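Local coordinates for protein transcriptional regulator (PDB 3QFI) that is a putative transcriptional regulator of the LytR-CpsA-Psr family, with a mixed beta-sheet flanked by helices, at residues A[122-127]-A[174-179]; A[126-131]-A[138-143]; A[155-160]-A[167-172]. One frame throughout, in Å; residues are numbered along the deposited sequence.

Interaction 1: residues A[122-127]-A[174-179]; sequences GGIEVD and REVVEK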
ATOM      1  N   GLY A 122     -13.162  -1.774  17.048  1.00 33.28           N
ATOM      2  CA  GLY A 122     -14.394  -2.527  17.165  1.00 25.43           C
ATOM      3  C   GLY A 122     -14.629  -3.502  16.038  1.00 28.61           C
ATOM      4  O   GLY A 122     -15.748  -3.986  15.849  1.00 29.08           O
ATOM      5  N   GLY A 123     -13.573  -3.790  15.286  1.00 31.03           N
ATOM      6  CA  GLY A 123     -13.680  -4.733  14.186  1.00 25.55           C
ATOM      7  C   GLY A 123     -14.130  -4.097  12.886  1.00 24.10           C
ATOM      8  O   GLY A 123     -14.441  -2.908  12.835  1.00 21.84           O
ATOM      9  N   ILE A 124     -14.176  -4.897  11.828  1.00 22.00           N
ATOM     10  CA  ILE A 124     -14.582  -4.389  10.530  1.00 22.92           C
ATOM     11  C   ILE A 124     -15.332  -5.438   9.738  1.00 20.56           C
ATOM     12  O   ILE A 124     -15.048  -6.628   9.847  1.00 19.19           O
ATOM     13  CB  ILE A 124     -13.361  -3.946   9.698  1.00 26.77           C
ATOM     14  CG1 ILE A 124     -12.429  -5.136   9.470  1.00 19.15           C
ATOM     15  CG2 ILE A 124     -12.622  -2.817  10.416  1.00 38.01           C
ATOM     16  CD1 ILE A 124     -11.224  -4.814   8.604  1.00 25.66           C
ATOM     17  N   GLU A 125     -16.298  -4.993   8.943  1.00 27.22           N
ATOM     18  CA  GLU A 125     -17.066  -5.912   8.117  1.00 30.29           C
ATOM     19  C   GLU A 125     -16.575  -5.967   6.674  1.00 28.57           C
ATOM     20  O   GLU A 125     -16.348  -4.936   6.034  1.00 19.27           O
ATOM     21  CB  GLU A 125     -18.555  -5.557   8.151  1.00 37.13           C
ATOM     22  CG  GLU A 125     -19.277  -6.159   9.354  1.00 51.07           C
ATOM     23  CD  GLU A 125     -20.754  -6.424   9.102  1.00 52.30           C
ATOM     24  OE1 GLU A 125     -21.517  -5.453   8.909  1.00 53.29           O
ATOM     25  OE2 GLU A 125     -21.147  -7.613   9.091  1.00 40.12           O
ATOM     26  N   VAL A 126     -16.396  -7.188   6.179  1.00 34.86           N
ATOM     27  CA  VAL A 126     -15.951  -7.413   4.809  1.00 36.45           C
ATOM     28  C   VAL A 126     -16.801  -8.505   4.183  1.00 40.96           C
ATOM     29  O   VAL A 126     -17.569  -9.178   4.876  1.00 45.58           O
ATOM     30  CB  VAL A 126     -14.473  -7.868   4.737  1.00 32.50           C
ATOM     31  CG1 VAL A 126     -13.579  -6.862   5.441  1.00 35.71           C
ATOM     32  CG2 VAL A 126     -14.318  -9.249   5.340  1.00 22.31           C
ATOM     33  N   ASP A 127     -16.657  -8.675   2.871  1.00 43.04           N
ATOM     34  CA  ASP A 127     -17.387  -9.707   2.144  1.00 43.27           C
ATOM     35  C   ASP A 127     -16.406 -10.781   1.666  1.00 38.27           C
ATOM     36  O   ASP A 127     -15.753 -10.626   0.633  1.00 43.22           O
ATOM     37  CB  ASP A 127     -18.108  -9.106   0.941  1.00 47.13           C
ATOM     38  CG  ASP A 127     -19.075 -10.084   0.298  1.00 51.40           C
ATOM     39  OD1 ASP A 127     -18.663 -11.229   0.004  1.00 51.34           O
ATOM     40  OD2 ASP A 127     -20.248  -9.706   0.083  1.00 54.12           O
ATOM     41  N   ARG A 174      -6.248  -4.429   0.617  1.00 24.32           N
ATOM     42  CA  ARG A 174      -6.737  -3.073   0.377  1.00 23.49           C
ATOM     43  C   ARG A 174      -8.143  -2.903   0.945  1.00 14.94           C
ATOM     44  O   ARG A 174      -8.529  -1.804   1.352  1.00 14.64           O
ATOM     45  CB  ARG A 174      -6.763  -2.735  -1.123  1.00 21.25           C
ATOM     46  CG  ARG A 174      -5.425  -2.827  -1.833  1.00 10.85           C
ATOM     47  CD  ARG A 174      -5.440  -2.096  -3.186  1.00 10.23           C
ATOM     48  NE  ARG A 174      -6.436  -2.571  -4.150  1.00 10.74           N
ATOM     49  CZ  ARG A 174      -6.270  -3.595  -4.990  1.00 20.52           C
ATOM     50  NH1 ARG A 174      -5.137  -4.292  -4.998  1.00 16.56           N
ATOM     51  NH2 ARG A 174      -7.227  -3.897  -5.863  1.00 14.01           N
ATOM     52  N   GLU A 175      -8.909  -3.990   0.974  1.00 14.17           N
ATOM     53  CA  GLU A 175     -10.265  -3.917   1.493  1.00 13.68           C
ATOM     54  C   GLU A 175     -10.188  -3.689   3.005  1.00 18.74           C
ATOM     55  O   GLU A 175     -10.903  -2.852   3.553  1.00 20.57           O
ATOM     56  CB  GLU A 175     -11.023  -5.206   1.172  1.00 21.15           C
ATOM     57  CG  GLU A 175     -12.526  -5.084   1.381  1.00 38.54           C
ATOM     58  CD  GLU A 175     -13.277  -6.388   1.140  1.00 44.13           C
ATOM     59  OE1 GLU A 175     -14.525  -6.369   1.230  1.00 46.29           O
ATOM     60  OE2 GLU A 175     -12.625  -7.422   0.863  1.00 51.22           O
ATOM     61  N   VAL A 176      -9.291  -4.420   3.662  1.00 15.16           N
ATOM     62  CA  VAL A 176      -9.091  -4.299   5.098  1.00 13.07           C
ATOM     63  C   VAL A 176      -8.690  -2.872   5.457  1.00 17.70           C
ATOM     64  O   VAL A 176      -9.355  -2.226   6.262  1.00 26.74           O
ATOM     65  CB  VAL A 176      -8.005  -5.304   5.585  1.00 18.05           C
ATOM     66  CG1 VAL A 176      -7.608  -5.023   7.031  1.00  1.00           C
ATOM     67  CG2 VAL A 176      -8.538  -6.722   5.464  1.00 13.17           C
ATOM     68  N   VAL A 177      -7.612  -2.372   4.863  1.00 16.37           N
ATOM     69  CA  VAL A 177      -7.161  -1.015   5.150  1.00 14.00           C
ATOM     70  C   VAL A 177      -8.236   0.008   4.813  1.00 19.50           C
ATOM     71  O   VAL A 177      -8.331   1.053   5.455  1.00 28.86           O
ATOM     72  CB  VAL A 177      -5.876  -0.661   4.354  1.00 15.79           C
ATOM     73  CG1 VAL A 177      -5.542   0.823   4.512  1.00  2.05           C
ATOM     74  CG2 VAL A 177      -4.712  -1.520   4.841  1.00 11.50           C
ATOM     75  N   GLU A 178      -9.046  -0.279   3.801  1.00 19.22           N
ATOM     76  CA  GLU A 178     -10.094   0.663   3.420  1.00 22.12           C
ATOM     77  C   GLU A 178     -11.153   0.748   4.515  1.00 30.43           C
ATOM     78  O   GLU A 178     -11.633   1.836   4.858  1.00 25.83           O
ATOM     79  CB  GLU A 178     -10.758   0.231   2.124  1.00 26.67           C
ATOM     80  CG  GLU A 178     -11.738   1.251   1.589  1.00 25.71           C
ATOM     81  CD  GLU A 178     -12.624   0.671   0.507  1.00 35.48           C
ATOM     82  OE1 GLU A 178     -12.103  -0.062  -0.372  1.00 26.12           O
ATOM     83  OE2 GLU A 178     -13.843   0.958   0.537  1.00 25.54           O
ATOM     84  N   LYS A 179     -11.516  -0.411   5.055  1.00 23.81           N
ATOM     85  CA  LYS A 179     -12.510  -0.475   6.110  1.00 13.39           C
ATOM     86  C   LYS A 179     -11.972   0.149   7.388  1.00 15.49           C
ATOM     87  O   LYS A 179     -12.702   0.835   8.099  1.00  8.91           O
ATOM     88  CB  LYS A 179     -12.918  -1.927   6.351  1.00 14.95           C
ATOM     89  CG  LYS A 179     -13.657  -2.548   5.183  1.00 20.72           C
ATOM     90  CD  LYS A 179     -14.812  -1.662   4.736  1.00 29.71           C
ATOM     91  CE  LYS A 179     -15.691  -2.337   3.685  1.00 29.75           C
ATOM     92  NZ  LYS A 179     -14.917  -2.877   2.536  1.00 34.41           N
TER
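Strand 124-127 runs roughly antiparallel to helix 174-179. The two directions differ by 146°, and the axes come within 8.7 Å. The contact is modest, 285 Å² in all, and is made mainly by side chains on both sides.

Glu175 is the first helix residue to meet the strand. Its CG is anti to the backbone N (chi1 -166°) and the chain stays extended, so the carboxylate reaches the far end of the strand. There Glu175 OE1 lies 3.8 Å from Val126 CB and 3.5 Å from Asp127 N. The other oxygen, OE2, is hydrogen-bonded to Tyr155 OH, which helps to fix the turn of the carboxylate.

One residue on, Val176 meets Ile124 at about a right angle, with Val176 CG1 3.9 Å from Ile124 CD1. Ile124 CG1 takes the crowded position between the backbone N and the carbonyl carbon (chi1 60°). An extended chi2 then carries CD1 to the helix.

A turn after Glu175, Lys179 sets its CB 3.9 Å from Ile124 CB. Its chain is bent twice. It runs along the carbonyl of Glu125, with Lys179 CE 3.6 Å from Glu125 O. The amine turns back to its own helix, where Lys179 NZ makes a long salt bridge of 3.7 Å to Glu175 OE1.

Strand 124-128 pairs with strand 145-147 through Ile124 with Leu147 and Val126 with Ile145. Another side of helix 166-184 rests on strand 56-62, where Val177 touches Met59. The helix thus lies between the small two-stranded sheet and the main mixed sheet.

Interaction 2: residues A[126-131]-A[138-143]; sequences VDNTIG and ITVPAG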
ATOM      1  N   VAL A 126     -16.396  -7.188   6.179  1.00 34.86           N
ATOM      2  CA  VAL A 126     -15.951  -7.413   4.809  1.00 36.45           C
ATOM      3  C   VAL A 126     -16.801  -8.505   4.183  1.00 40.96           C
ATOM      4  O   VAL A 126     -17.569  -9.178   4.876  1.00 45.58           O
ATOM      5  CB  VAL A 126     -14.473  -7.868   4.737  1.00 32.50           C
ATOM      6  CG1 VAL A 126     -13.579  -6.862   5.441  1.00 35.71           C
ATOM      7  CG2 VAL A 126     -14.318  -9.249   5.340  1.00 22.31           C
ATOM      8  N   ASP A 127     -16.657  -8.675   2.871  1.00 43.04           N
ATOM      9  CA  ASP A 127     -17.387  -9.707   2.144  1.00 43.27           C
ATOM     10  C   ASP A 127     -16.406 -10.781   1.666  1.00 38.27           C
ATOM     11  O   ASP A 127     -15.753 -10.626   0.633  1.00 43.22           O
ATOM     12  CB  ASP A 127     -18.108  -9.106   0.941  1.00 47.13           C
ATOM     13  CG  ASP A 127     -19.075 -10.084   0.298  1.00 51.40           C
ATOM     14  OD1 ASP A 127     -18.663 -11.229   0.004  1.00 51.34           O
ATOM     15  OD2 ASP A 127     -20.248  -9.706   0.083  1.00 54.12           O
ATOM     16  N   ASN A 128     -16.304 -11.866   2.427  1.00 30.78           N
ATOM     17  CA  ASN A 128     -15.405 -12.962   2.085  1.00 20.94           C
ATOM     18  C   ASN A 128     -15.966 -13.749   0.904  1.00 25.17           C
ATOM     19  O   ASN A 128     -16.855 -14.579   1.082  1.00 29.25           O
ATOM     20  CB  ASN A 128     -15.234 -13.893   3.289  1.00 19.71           C
ATOM     21  CG  ASN A 128     -14.233 -15.003   3.033  1.00 14.11           C
ATOM     22  OD1 ASN A 128     -14.056 -15.900   3.855  1.00  9.21           O
ATOM     23  ND2 ASN A 128     -13.566 -14.943   1.890  1.00 19.28           N
ATOM     24  N   THR A 129     -15.445 -13.488  -0.295  1.00 29.84           N
ATOM     25  CA  THR A 129     -15.896 -14.177  -1.506  1.00 36.04           C
ATOM     26  C   THR A 129     -15.215 -15.525  -1.689  1.00 33.29           C
ATOM     27  O   THR A 129     -15.456 -16.229  -2.669  1.00 35.77           O
ATOM     28  CB  THR A 129     -15.629 -13.338  -2.773  1.00 46.65           C
ATOM     29  OG1 THR A 129     -15.935 -14.122  -3.936  1.00 63.19           O
ATOM     30  CG2 THR A 129     -14.172 -12.914  -2.836  1.00 52.98           C
ATOM     31  N   ILE A 130     -14.358 -15.878  -0.740  1.00 41.93           N
ATOM     32  CA  ILE A 130     -13.636 -17.142  -0.783  1.00 43.23           C
ATOM     33  C   ILE A 130     -14.211 -18.076   0.290  1.00 48.96           C
ATOM     34  O   ILE A 130     -15.182 -18.789   0.041  1.00 44.94           O
ATOM     35  CB  ILE A 130     -12.130 -16.922  -0.520  1.00 45.52           C
ATOM     36  CG1 ILE A 130     -11.641 -15.659  -1.246  1.00 45.32           C
ATOM     37  CG2 ILE A 130     -11.346 -18.137  -0.978  1.00 46.21           C
ATOM     38  CD1 ILE A 130     -11.918 -15.630  -2.751  1.00 41.62           C
ATOM     39  N   GLY A 131     -13.615 -18.060   1.483  1.00 47.60           N
ATOM     40  CA  GLY A 131     -14.092 -18.901   2.569  1.00 43.09           C
ATOM     41  C   GLY A 131     -13.081 -19.912   3.078  1.00 38.68           C
ATOM     42  O   GLY A 131     -13.458 -21.034   3.413  1.00 37.96           O
ATOM     43  N   ILE A 138      -6.765 -20.874  12.253  1.00 38.51           N
ATOM     44  CA  ILE A 138      -7.828 -19.872  12.300  1.00 30.41           C
ATOM     45  C   ILE A 138      -8.764 -20.028  11.102  1.00 33.12           C
ATOM     46  O   ILE A 138      -8.318 -20.294   9.987  1.00 37.52           O
ATOM     47  CB  ILE A 138      -7.232 -18.444  12.304  1.00 26.58           C
ATOM     48  CG1 ILE A 138      -6.331 -18.280  13.527  1.00 23.69           C
ATOM     49  CG2 ILE A 138      -8.344 -17.403  12.328  1.00 36.25           C
ATOM     50  CD1 ILE A 138      -5.786 -16.891  13.707  1.00 20.55           C
ATOM     51  N   THR A 139     -10.062 -19.874  11.333  1.00 34.30           N
ATOM     52  CA  THR A 139     -11.025 -20.003  10.252  1.00 41.62           C
ATOM     53  C   THR A 139     -11.810 -18.718  10.047  1.00 38.24           C
ATOM     54  O   THR A 139     -12.322 -18.136  10.997  1.00 27.53           O
ATOM     55  CB  THR A 139     -12.014 -21.173  10.505  1.00 48.72           C
ATOM     56  OG1 THR A 139     -11.307 -22.421  10.458  1.00 52.83           O
ATOM     57  CG2 THR A 139     -13.114 -21.185   9.442  1.00 56.65           C
ATOM     58  N   VAL A 140     -11.882 -18.280   8.794  1.00 42.07           N
ATOM     59  CA  VAL A 140     -12.606 -17.071   8.421  1.00 42.74           C
ATOM     60  C   VAL A 140     -13.834 -17.504   7.619  1.00 41.70           C
ATOM     61  O   VAL A 140     -13.706 -18.049   6.524  1.00 43.15           O
ATOM     62  CB  VAL A 140     -11.732 -16.150   7.532  1.00 44.73           C
ATOM     63  CG1 VAL A 140     -12.397 -14.791   7.370  1.00 41.91           C
ATOM     64  CG2 VAL A 140     -10.344 -16.005   8.129  1.00 49.18           C
ATOM     65  N   PRO A 141     -15.042 -17.272   8.156  1.00 42.01           N
ATOM     66  CA  PRO A 141     -16.280 -17.654   7.466  1.00 38.66           C
ATOM     67  C   PRO A 141     -16.462 -16.970   6.117  1.00 39.68           C
ATOM     68  O   PRO A 141     -15.772 -16.000   5.808  1.00 39.91           O
ATOM     69  CB  PRO A 141     -17.365 -17.260   8.465  1.00 36.27           C
ATOM     70  CG  PRO A 141     -16.765 -16.076   9.150  1.00 42.70           C
ATOM     71  CD  PRO A 141     -15.347 -16.553   9.404  1.00 41.60           C
ATOM     72  N   ALA A 142     -17.393 -17.484   5.317  1.00 38.66           N
ATOM     73  CA  ALA A 142     -17.670 -16.925   3.997  1.00 39.70           C
ATOM     74  C   ALA A 142     -18.867 -15.974   4.033  1.00 40.35           C
ATOM     75  O   ALA A 142     -19.689 -16.027   4.952  1.00 39.79           O
ATOM     76  CB  ALA A 142     -17.923 -18.046   3.009  1.00 36.81           C
ATOM     77  N   GLY A 143     -18.956 -15.102   3.035  1.00 41.83           N
ATOM     78  CA  GLY A 143     -20.054 -14.153   2.982  1.00 37.95           C
ATOM     79  C   GLY A 143     -19.840 -12.942   3.877  1.00 32.39           C
ATOM     80  O   GLY A 143     -18.768 -12.777   4.455  1.00 28.81           O
TER
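Asn128 and Gly143 form an antiparallel, hydrogen-bonded pair, with 4.9 Å between Asn128 CA and Gly143 CA. The firmer of its two bonds runs from Gly143 N to Asn128 O at 2.9 Å. It is fairly straight (164°) and meets a lone pair in the carbonyl plane. The return bond, Asn128 N to Gly143 O, is weak at 3.3 Å. Gly143 has a positive phi of 81°, a backbone shape that suits glycine.

The tight part of the contact is the buried Asn128 side chain. Its CG is anti to the backbone N (chi1 -176°), and this carries the carboxamide to the backbone of the 138-143 loop. The group lies between the carbonyls of Val140 and Pro141 on one side and the backbone nitrogens of Ile130 and Gly131 on the other. Val140 is also buried and points its CB toward the 126-131 segment.

The other side is looser. Ala142 is exposed, and its CB rests 3.9 Å from Gly131 CA. Gly131 also has a positive phi, again suited to glycine. Pro141 is exposed and points its CB away. The CB of Asp127 points away too, but its side chain curls back, and it touches Lys144.

The pair extends the ladder of strands 124-128 and 145-147 by one pair, at the base of the long connection between them. Val126 keeps the next backbone pairing, with Ile145. Helix 150-156 covers the buried side. Tyr155 packs on Val126 and Asn128, and Ala154 on Val140. Leu147 of the partner strand also touches Val140.

Interaction 3: residues A[155-160]-A[167-172]; sequences YARMRH and VGRQRR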
ATOM      1  N   TYR A 155      -7.529 -13.082   7.183  1.00 21.05           N
ATOM      2  CA  TYR A 155      -8.172 -12.569   5.981  1.00 19.83           C
ATOM      3  C   TYR A 155      -7.205 -11.740   5.137  1.00 22.99           C
ATOM      4  O   TYR A 155      -7.260 -11.756   3.908  1.00 25.84           O
ATOM      5  CB  TYR A 155      -9.388 -11.707   6.354  1.00 23.91           C
ATOM      6  CG  TYR A 155     -10.192 -11.230   5.157  1.00 30.92           C
ATOM      7  CD1 TYR A 155     -10.971 -12.123   4.418  1.00 34.93           C
ATOM      8  CD2 TYR A 155     -10.124  -9.895   4.722  1.00 34.52           C
ATOM      9  CE1 TYR A 155     -11.658 -11.708   3.269  1.00 32.64           C
ATOM     10  CE2 TYR A 155     -10.811  -9.471   3.566  1.00 33.76           C
ATOM     11  CZ  TYR A 155     -11.570 -10.396   2.851  1.00 22.51           C
ATOM     12  OH  TYR A 155     -12.203 -10.030   1.694  1.00 27.65           O
ATOM     13  N   ALA A 156      -6.323 -11.011   5.807  1.00 24.00           N
ATOM     14  CA  ALA A 156      -5.347 -10.172   5.127  1.00 31.50           C
ATOM     15  C   ALA A 156      -4.182 -11.005   4.610  1.00 30.29           C
ATOM     16  O   ALA A 156      -3.629 -10.721   3.553  1.00 30.06           O
ATOM     17  CB  ALA A 156      -4.838  -9.102   6.085  1.00 29.06           C
ATOM     18  N   ARG A 157      -3.818 -12.036   5.364  1.00 31.81           N
ATOM     19  CA  ARG A 157      -2.713 -12.905   4.986  1.00 39.09           C
ATOM     20  C   ARG A 157      -3.244 -14.263   4.559  1.00 37.02           C
ATOM     21  O   ARG A 157      -3.754 -15.023   5.378  1.00 42.76           O
ATOM     22  CB  ARG A 157      -1.754 -13.079   6.166  1.00 48.99           C
ATOM     23  CG  ARG A 157      -0.464 -13.801   5.826  1.00 60.71           C
ATOM     24  CD  ARG A 157       0.420 -13.955   7.061  1.00 74.67           C
ATOM     25  NE  ARG A 157       1.767 -14.429   6.729  1.00 79.93           N
ATOM     26  CZ  ARG A 157       2.028 -15.561   6.080  1.00 78.14           C
ATOM     27  NH1 ARG A 157       1.038 -16.349   5.684  1.00 78.54           N
ATOM     28  NH2 ARG A 157       3.284 -15.905   5.828  1.00 74.47           N
ATOM     29  N   MET A 158      -3.128 -14.561   3.273  1.00 35.83           N
ATOM     30  CA  MET A 158      -3.592 -15.830   2.737  1.00 34.21           C
ATOM     31  C   MET A 158      -3.370 -15.765   1.241  1.00 42.46           C
ATOM     32  O   MET A 158      -3.881 -14.865   0.567  1.00 49.06           O
ATOM     33  CB  MET A 158      -5.074 -16.041   3.055  1.00 25.35           C
ATOM     34  CG  MET A 158      -5.590 -17.434   2.741  1.00 18.24           C
ATOM     35  SD  MET A 158      -5.635 -17.778   0.979  1.00 26.62           S
ATOM     36  CE  MET A 158      -7.284 -17.249   0.571  1.00 28.73           C
ATOM     37  N   ARG A 159      -2.599 -16.721   0.729  1.00 46.65           N
ATOM     38  CA  ARG A 159      -2.256 -16.777  -0.690  1.00 48.34           C
ATOM     39  C   ARG A 159      -2.301 -18.221  -1.185  1.00 50.86           C
ATOM     40  O   ARG A 159      -1.516 -18.613  -2.050  1.00 56.55           O
ATOM     41  CB  ARG A 159      -0.842 -16.205  -0.884  1.00 47.71           C
ATOM     42  CG  ARG A 159      -0.468 -15.819  -2.312  1.00 55.84           C
ATOM     43  CD  ARG A 159       0.935 -15.202  -2.363  1.00 53.65           C
ATOM     44  NE  ARG A 159       1.106 -14.177  -1.335  1.00 58.39           N
ATOM     45  CZ  ARG A 159       2.208 -13.450  -1.164  1.00 58.35           C
ATOM     46  NH1 ARG A 159       3.259 -13.624  -1.956  1.00 60.58           N
ATOM     47  NH2 ARG A 159       2.258 -12.549  -0.190  1.00 56.39           N
ATOM     48  N   HIS A 160      -3.211 -19.019  -0.638  1.00 50.79           N
ATOM     49  CA  HIS A 160      -3.309 -20.413  -1.051  1.00 51.02           C
ATOM     50  C   HIS A 160      -4.732 -20.779  -1.431  1.00 48.08           C
ATOM     51  O   HIS A 160      -4.988 -21.256  -2.537  1.00 38.88           O
ATOM     52  CB  HIS A 160      -2.818 -21.328   0.075  1.00 55.52           C
ATOM     53  CG  HIS A 160      -1.394 -21.085   0.467  1.00 50.74           C
ATOM     54  ND1 HIS A 160      -0.344 -21.241  -0.413  1.00 49.29           N
ATOM     55  CD2 HIS A 160      -0.846 -20.686   1.639  1.00 52.49           C
ATOM     56  CE1 HIS A 160       0.788 -20.947   0.200  1.00 50.71           C
ATOM     57  NE2 HIS A 160       0.511 -20.608   1.446  1.00 45.33           N
ATOM     58  N   VAL A 167      -2.766 -10.983  -6.656  1.00 30.34           N
ATOM     59  CA  VAL A 167      -3.864 -10.070  -6.963  1.00 31.30           C
ATOM     60  C   VAL A 167      -5.021 -10.179  -5.977  1.00 26.06           C
ATOM     61  O   VAL A 167      -5.600  -9.169  -5.583  1.00 29.82           O
ATOM     62  CB  VAL A 167      -4.414 -10.298  -8.391  1.00 30.47           C
ATOM     63  CG1 VAL A 167      -3.412  -9.802  -9.421  1.00 22.07           C
ATOM     64  CG2 VAL A 167      -4.710 -11.778  -8.593  1.00 43.93           C
ATOM     65  N   GLY A 168      -5.361 -11.404  -5.593  1.00 17.51           N
ATOM     66  CA  GLY A 168      -6.437 -11.601  -4.641  1.00 12.40           C
ATOM     67  C   GLY A 168      -6.016 -11.076  -3.283  1.00 12.37           C
ATOM     68  O   GLY A 168      -6.647 -10.172  -2.734  1.00 12.37           O
ATOM     69  N   ARG A 169      -4.941 -11.635  -2.738  1.00 13.10           N
ATOM     70  CA  ARG A 169      -4.434 -11.202  -1.450  1.00  8.91           C
ATOM     71  C   ARG A 169      -4.274  -9.684  -1.387  1.00 15.02           C
ATOM     72  O   ARG A 169      -4.616  -9.071  -0.381  1.00 25.30           O
ATOM     73  CB  ARG A 169      -3.104 -11.888  -1.163  1.00  7.89           C
ATOM     74  CG  ARG A 169      -2.362 -11.326   0.016  1.00  6.32           C
ATOM     75  CD  ARG A 169      -1.223 -12.243   0.391  1.00 24.98           C
ATOM     76  NE  ARG A 169      -0.218 -11.534   1.168  1.00 43.11           N
ATOM     77  CZ  ARG A 169       0.498 -12.087   2.138  1.00 54.04           C
ATOM     78  NH1 ARG A 169       0.313 -13.366   2.457  1.00 59.18           N
ATOM     79  NH2 ARG A 169       1.399 -11.361   2.790  1.00 65.68           N
ATOM     80  N   GLN A 170      -3.764  -9.086  -2.463  1.00 17.56           N
ATOM     81  CA  GLN A 170      -3.576  -7.635  -2.537  1.00 21.77           C
ATOM     82  C   GLN A 170      -4.936  -6.926  -2.451  1.00 26.14           C
ATOM     83  O   GLN A 170      -5.095  -5.945  -1.717  1.00 33.56           O
ATOM     84  CB  GLN A 170      -2.850  -7.242  -3.847  1.00 22.61           C
ATOM     85  CG  GLN A 170      -1.340  -7.608  -3.904  1.00 24.48           C
ATOM     86  CD  GLN A 170      -0.687  -7.374  -5.289  1.00 36.34           C
ATOM     87  OE1 GLN A 170      -0.741  -6.268  -5.850  1.00 36.55           O
ATOM     88  NE2 GLN A 170      -0.053  -8.417  -5.830  1.00 34.01           N
ATOM     89  N   ARG A 171      -5.919  -7.431  -3.190  1.00 30.10           N
ATOM     90  CA  ARG A 171      -7.257  -6.845  -3.174  1.00 25.58           C
ATOM     91  C   ARG A 171      -7.831  -6.932  -1.755  1.00 20.80           C
ATOM     92  O   ARG A 171      -8.418  -5.978  -1.269  1.00 17.84           O
ATOM     93  CB  ARG A 171      -8.148  -7.574  -4.194  1.00 31.13           C
ATOM     94  CG  ARG A 171      -9.662  -7.426  -4.011  1.00 47.16           C
ATOM     95  CD  ARG A 171     -10.185  -6.012  -4.262  1.00 53.03           C
ATOM     96  NE  ARG A 171      -9.866  -5.067  -3.186  1.00 63.73           N
ATOM     97  CZ  ARG A 171     -10.299  -3.806  -3.145  1.00 67.28           C
ATOM     98  NH1 ARG A 171      -9.959  -3.015  -2.133  1.00 62.43           N
ATOM     99  NH2 ARG A 171     -11.081  -3.338  -4.115  1.00 69.32           N
ATOM    100  N   ARG A 172      -7.643  -8.069  -1.086  1.00 18.92           N
ATOM    101  CA  ARG A 172      -8.135  -8.240   0.278  1.00 18.30           C
ATOM    102  C   ARG A 172      -7.409  -7.331   1.275  1.00 18.32           C
ATOM    103  O   ARG A 172      -8.015  -6.838   2.229  1.00 17.46           O
ATOM    104  CB  ARG A 172      -7.994  -9.699   0.733  1.00 13.60           C
ATOM    105  CG  ARG A 172      -9.188 -10.572   0.394  1.00 17.02           C
ATOM    106  CD  ARG A 172      -9.053 -12.009   0.926  1.00 20.51           C
ATOM    107  NE  ARG A 172      -8.144 -12.866   0.154  1.00 16.01           N
ATOM    108  CZ  ARG A 172      -6.865 -13.086   0.454  1.00 17.55           C
ATOM    109  NH1 ARG A 172      -6.312 -12.507   1.511  1.00 21.91           N
ATOM    110  NH2 ARG A 172      -6.149 -13.926  -0.277  1.00  6.02           N
TER
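The guanidinium of Arg172 grips two backbone carbonyls near the C-terminal end of helix 150-156. Arg172 NH2 gives a hydrogen bond of 2.6 Å to Met158 O, which lies near the guanidinium plane (158° at the hydrogen). Arg172 NH1 gives a more bent one of 2.7 Å to Tyr155 O. Both nitrogens approach from above the carbonyl planes.

The stem of Arg172 crosses the Tyr155 ring. Its CD sits over one face, 3.8 Å from the Tyr155 ring centroid and 24° off the normal, a CH-pi contact. A bend at chi3 then turns the charged end from the ring to the carbonyls. Met158 CE closes in beside Arg172 NH2 at 3.6 Å.

Arg169 runs extended past Ala156. One guanidinium face lies toward Ala156 O and Arg157 CA. Arg159 NH2 approaches the other face, with the two guanidinium planes 89° apart. Arg157 lies alongside, its CG 3.5 Å from Arg169 NH1.

Further out, Tyr155 OH is hydrogen-bonded to Glu175 OE2, which steadies the ring under Arg172. Arg169 NE has a weak bond to Gln173, and Arg159 a long, weak ion pair with Asp166.

Arg172 thus ties the end of helix 150-156 and the chain after it to helix 166-184. Arg157, Arg159 and Arg169, with Arg64 close by, gather like charges that would probably favour a negative partner.

All three contacts belong to the LytR-CpsA-Psr part of the chain, and Tyr155 stands between them. Interactions 1 and 2 share strand 124-128: one joins it to a helix by side chains, the other joins it to a loop by backbone bonds. Interactions 1 and 3 share helix 166-184. Each contact is partly buried. Interaction 2 is farthest out, its centre about 22 Å from the centre of the chain. Its chemistry is backbone pairing of Asn128 with Gly143 and a buried carboxamide. Interaction 1 mixes an apolar pair with the long charged side chains of Glu175 and Lys179. Interaction 3 buries the most surface and depends on arginine.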